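CELL division control protein 6 (Pyrobaculum aerophilum, PDB 1FNN) is thought to help regulate the initiation of DNA replication as an AAA+ ATPase of the Cdc6/Cdc18 family, here holding ADP. Local coordinates at residues Ile201-Ala206 with Asp218-Ile223. Sequence-based numbering, arbitrary orientation.
Sequences ILLDRA and DILQMI. With ADP (adenosine-5'-diphosphate), chain D.
L220 is the main bump on helix 217-227, its branched tip entering a shallow hollow formed by L202, L203 and A206 on helix 195-209. L220 CD2 lies 3.7 Å from CD1 of L203, with the two side chains crossing at about a right angle, while A206 CB forms a looser wall and CG of L220 rests against CB of L202. A second bump points the other way. With CD1 anti to its own CA (chi2 -177°), L202 reaches into the notch between the carbonyl oxygen of L220 and the side chain of I223, where CD1 meets I223 CG2 at 3.6 Å. The side chains that interlock are all apolar, between segments running at 132° to each other whose axes come within 10.1 Å at their closest.

Helix 195-209 turns another side to the nucleotide. I201 lays CG1, CG2 and CD1 against one face of the adenine, with CD1 3.6 Å from ADP C6, and R205 NH2 donates to both ADP N3 and O2', each at 2.9 Å. An alanine at I201 would probably leave that adenine face without its aliphatic support from this helix.

Within the AAA+ lid, helix 240-256 packs on both partners, I244 against L202, L247 against L220 and I246 against I223, while V267 of helix 264-274 also touches I223.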
ATOM      1  N   ILE A 201      -8.501  -6.844   3.747  1.00 37.02           N
ATOM      2  CA  ILE A 201      -8.771  -5.581   3.077  1.00 37.21           C
ATOM      3  C   ILE A 201      -9.507  -5.807   1.765  1.00 39.65           C
ATOM      4  O   ILE A 201     -10.522  -5.157   1.447  1.00 31.54           O
ATOM      5  CB  ILE A 201      -7.479  -4.825   2.841  1.00 31.51           C
ATOM      6  CG1 ILE A 201      -6.894  -4.475   4.226  1.00 38.43           C
ATOM      7  CG2 ILE A 201      -7.671  -3.579   1.959  1.00 32.64           C
ATOM      8  CD1 ILE A 201      -5.505  -3.844   4.147  1.00 41.84           C
ATOM      9  N   LEU A 202      -8.946  -6.695   0.917  1.00 32.83           N
ATOM     10  CA  LEU A 202      -9.594  -6.969  -0.358  1.00 32.30           C
ATOM     11  C   LEU A 202     -10.973  -7.580  -0.216  1.00 31.16           C
ATOM     12  O   LEU A 202     -11.865  -7.262  -1.018  1.00 37.02           O
ATOM     13  CB  LEU A 202      -8.742  -7.905  -1.235  1.00 34.44           C
ATOM     14  CG  LEU A 202      -7.376  -7.398  -1.671  1.00 37.88           C
ATOM     15  CD1 LEU A 202      -6.679  -8.414  -2.595  1.00 32.02           C
ATOM     16  CD2 LEU A 202      -7.515  -6.113  -2.471  1.00 31.53           C
ATOM     17  N   LEU A 203     -11.230  -8.420   0.783  1.00 31.82           N
ATOM     18  CA  LEU A 203     -12.563  -8.998   0.887  1.00 34.29           C
ATOM     19  C   LEU A 203     -13.586  -7.873   1.165  1.00 37.01           C
ATOM     20  O   LEU A 203     -14.738  -7.903   0.701  1.00 34.81           O
ATOM     21  CB  LEU A 203     -12.530 -10.041   2.011  1.00 38.26           C
ATOM     22  CG  LEU A 203     -13.842 -10.785   2.230  1.00 45.05           C
ATOM     23  CD1 LEU A 203     -14.321 -11.449   0.940  1.00 44.64           C
ATOM     24  CD2 LEU A 203     -13.732 -11.798   3.362  1.00 43.24           C
ATOM     25  N   ASP A 204     -13.199  -6.939   2.042  1.00 37.27           N
ATOM     26  CA  ASP A 204     -14.059  -5.767   2.301  1.00 39.13           C
ATOM     27  C   ASP A 204     -14.363  -5.036   1.014  1.00 36.87           C
ATOM     28  O   ASP A 204     -15.537  -4.667   0.737  1.00 39.25           O
ATOM     29  CB  ASP A 204     -13.380  -4.864   3.352  1.00 39.65           C
ATOM     30  CG  ASP A 204     -13.679  -5.227   4.773  1.00 49.27           C
ATOM     31  OD1 ASP A 204     -13.178  -4.575   5.715  1.00 49.50           O
ATOM     32  OD2 ASP A 204     -14.437  -6.190   5.030  1.00 47.30           O
ATOM     33  N   ARG A 205     -13.344  -4.665   0.206  1.00 31.45           N
ATOM     34  CA  ARG A 205     -13.567  -4.007  -1.054  1.00 32.30           C
ATOM     35  C   ARG A 205     -14.453  -4.820  -1.991  1.00 39.66           C
ATOM     36  O   ARG A 205     -15.330  -4.251  -2.708  1.00 36.23           O
ATOM     37  CB  ARG A 205     -12.267  -3.635  -1.806  1.00 32.58           C
ATOM     38  CG  ARG A 205     -11.309  -2.775  -0.944  1.00 36.68           C
ATOM     39  CD  ARG A 205     -11.919  -1.341  -0.789  1.00 35.05           C
ATOM     40  NE  ARG A 205     -11.096  -0.644   0.229  1.00 34.12           N
ATOM     41  CZ  ARG A 205     -10.499   0.506  -0.029  1.00 30.74           C
ATOM     42  NH1 ARG A 205     -10.601   1.103  -1.205  1.00 33.10           N
ATOM     43  NH2 ARG A 205      -9.780   1.058   0.940  1.00 32.12           N
ATOM     44  N   ALA A 206     -14.202  -6.138  -2.073  1.00 39.04           N
ATOM     45  CA  ALA A 206     -15.023  -6.956  -2.968  1.00 39.44           C
ATOM     46  C   ALA A 206     -16.486  -6.926  -2.511  1.00 38.34           C
ATOM     47  O   ALA A 206     -17.421  -6.835  -3.314  1.00 38.83           O
ATOM     48  CB  ALA A 206     -14.545  -8.422  -3.031  1.00 34.27           C
ATOM     49  N   ASP A 218     -10.453 -17.771  -3.305  1.00 39.74           N
ATOM     50  CA  ASP A 218      -9.169 -18.150  -3.913  1.00 44.14           C
ATOM     51  C   ASP A 218      -8.614 -17.016  -4.762  1.00 38.51           C
ATOM     52  O   ASP A 218      -7.395 -16.842  -4.772  1.00 38.97           O
ATOM     53  CB  ASP A 218      -9.258 -19.386  -4.816  1.00 50.19           C
ATOM     54  CG  ASP A 218      -9.357 -20.676  -4.019  1.00 57.25           C
ATOM     55  OD1 ASP A 218      -9.167 -20.651  -2.787  1.00 65.81           O
ATOM     56  OD2 ASP A 218      -9.633 -21.727  -4.641  1.00 61.51           O
ATOM     57  N   ILE A 219      -9.475 -16.284  -5.478  1.00 34.36           N
ATOM     58  CA  ILE A 219      -8.957 -15.199  -6.327  1.00 33.69           C
ATOM     59  C   ILE A 219      -8.357 -14.077  -5.500  1.00 37.29           C
ATOM     60  O   ILE A 219      -7.374 -13.417  -5.872  1.00 34.84           O
ATOM     61  CB  ILE A 219     -10.034 -14.686  -7.287  1.00 40.43           C
ATOM     62  CG1 ILE A 219     -10.147 -15.623  -8.500  1.00 45.23           C
ATOM     63  CG2 ILE A 219      -9.801 -13.246  -7.763  1.00 35.99           C
ATOM     64  CD1 ILE A 219      -9.093 -15.408  -9.576  1.00 38.36           C
ATOM     65  N   LEU A 220      -9.008 -13.765  -4.372  1.00 38.54           N
ATOM     66  CA  LEU A 220      -8.520 -12.683  -3.501  1.00 37.13           C
ATOM     67  C   LEU A 220      -7.203 -13.153  -2.872  1.00 39.11           C
ATOM     68  O   LEU A 220      -6.267 -12.375  -2.719  1.00 37.03           O
ATOM     69  CB  LEU A 220      -9.596 -12.501  -2.412  1.00 41.80           C
ATOM     70  CG  LEU A 220     -10.616 -11.371  -2.543  1.00 50.92           C
ATOM     71  CD1 LEU A 220     -10.838 -10.891  -3.958  1.00 41.10           C
ATOM     72  CD2 LEU A 220     -11.924 -11.692  -1.820  1.00 45.56           C
ATOM     73  N   GLN A 221      -7.174 -14.451  -2.511  1.00 37.40           N
ATOM     74  CA  GLN A 221      -5.940 -14.999  -1.924  1.00 41.42           C
ATOM     75  C   GLN A 221      -4.748 -14.938  -2.891  1.00 37.14           C
ATOM     76  O   GLN A 221      -3.643 -14.566  -2.469  1.00 39.33           O
ATOM     77  CB  GLN A 221      -6.119 -16.425  -1.429  1.00 42.93           C
ATOM     78  CG  GLN A 221      -6.902 -16.651  -0.153  1.00 56.09           C
ATOM     79  CD  GLN A 221      -7.349 -18.095  -0.005  1.00 62.43           C
ATOM     80  OE1 GLN A 221      -7.369 -18.878  -0.968  1.00 67.54           O
ATOM     81  NE2 GLN A 221      -7.721 -18.495   1.203  1.00 66.41           N
ATOM     82  N   MET A 222      -5.021 -15.133  -4.165  1.00 39.20           N
ATOM     83  CA  MET A 222      -3.993 -15.018  -5.232  1.00 39.65           C
ATOM     84  C   MET A 222      -3.374 -13.652  -5.310  1.00 41.01           C
ATOM     85  O   MET A 222      -2.138 -13.420  -5.375  1.00 35.81           O
ATOM     86  CB  MET A 222      -4.669 -15.462  -6.521  1.00 37.60           C
ATOM     87  CG  MET A 222      -3.848 -15.357  -7.803  1.00 38.01           C
ATOM     88  SD  MET A 222      -4.814 -15.772  -9.272  1.00 35.49           S
ATOM     89  CE  MET A 222      -3.662 -15.381 -10.576  1.00 36.46           C
ATOM     90  N   ILE A 223      -4.274 -12.619  -5.270  1.00 36.81           N
ATOM     91  CA  ILE A 223      -3.793 -11.249  -5.295  1.00 31.61           C
ATOM     92  C   ILE A 223      -3.039 -10.921  -4.010  1.00 28.56           C
ATOM     93  O   ILE A 223      -2.011 -10.275  -4.044  1.00 33.66           O
ATOM     94  CB  ILE A 223      -4.991 -10.232  -5.414  1.00 37.63           C
ATOM     95  CG1 ILE A 223      -5.740 -10.521  -6.696  1.00 35.47           C
ATOM     96  CG2 ILE A 223      -4.421  -8.821  -5.312  1.00 33.74           C
ATOM     97  CD1 ILE A 223      -6.992  -9.668  -6.980  1.00 36.98           C
TER
HETATM   98  PB  ADP D 398      -0.423   5.333   2.512  1.00 37.26           P
HETATM   99  O1B ADP D 398      -0.567   6.817   2.819  1.00 34.66           O
HETATM  100  O2B ADP D 398       0.116   4.575   3.587  1.00 39.89           O
HETATM  101  O3B ADP D 398       0.471   5.361   1.359  1.00 37.48           O
HETATM  102  PA  ADP D 398      -3.144   4.731   1.957  1.00 36.67           P
HETATM  103  O1A ADP D 398      -3.723   5.329   3.173  1.00 37.96           O
HETATM  104  O2A ADP D 398      -3.385   5.570   0.778  1.00 36.56           O
HETATM  105  O3A ADP D 398      -1.646   4.458   2.153  1.00 37.58           O
HETATM  106  O5' ADP D 398      -3.825   3.280   1.618  1.00 36.16           O
HETATM  107  C5' ADP D 398      -3.599   2.793   0.307  1.00 34.33           C
HETATM  108  C4' ADP D 398      -4.944   2.209  -0.172  1.00 34.39           C
HETATM  109  O4' ADP D 398      -5.289   1.145   0.686  1.00 34.50           O
HETATM  110  C3' ADP D 398      -6.117   3.179  -0.108  1.00 34.84           C
HETATM  111  O3' ADP D 398      -7.026   2.837  -1.140  1.00 35.06           O
HETATM  112  C2' ADP D 398      -6.607   2.899   1.273  1.00 37.05           C
HETATM  113  O2' ADP D 398      -7.975   3.269   1.451  1.00 35.23           O
HETATM  114  C1' ADP D 398      -6.491   1.370   1.320  1.00 36.11           C
HETATM  115  N9  ADP D 398      -6.282   0.996   2.665  1.00 33.44           N
HETATM  116  C8  ADP D 398      -5.089   1.045   3.336  1.00 35.88           C
HETATM  117  N7  ADP D 398      -5.078   0.416   4.474  1.00 32.40           N
HETATM  118  C5  ADP D 398      -6.367  -0.085   4.554  1.00 29.59           C
HETATM  119  C6  ADP D 398      -7.018  -0.836   5.545  1.00 32.67           C
HETATM  120  N6  ADP D 398      -6.398  -1.183   6.663  1.00 35.34           N
HETATM  121  N1  ADP D 398      -8.300  -1.159   5.355  1.00 34.91           N
HETATM  122  C2  ADP D 398      -8.902  -0.763   4.250  1.00 31.05           C
HETATM  123  N3  ADP D 398      -8.414  -0.052   3.235  1.00 35.76           N
HETATM  124  C4  ADP D 398      -7.110   0.260   3.465  1.00 31.49           C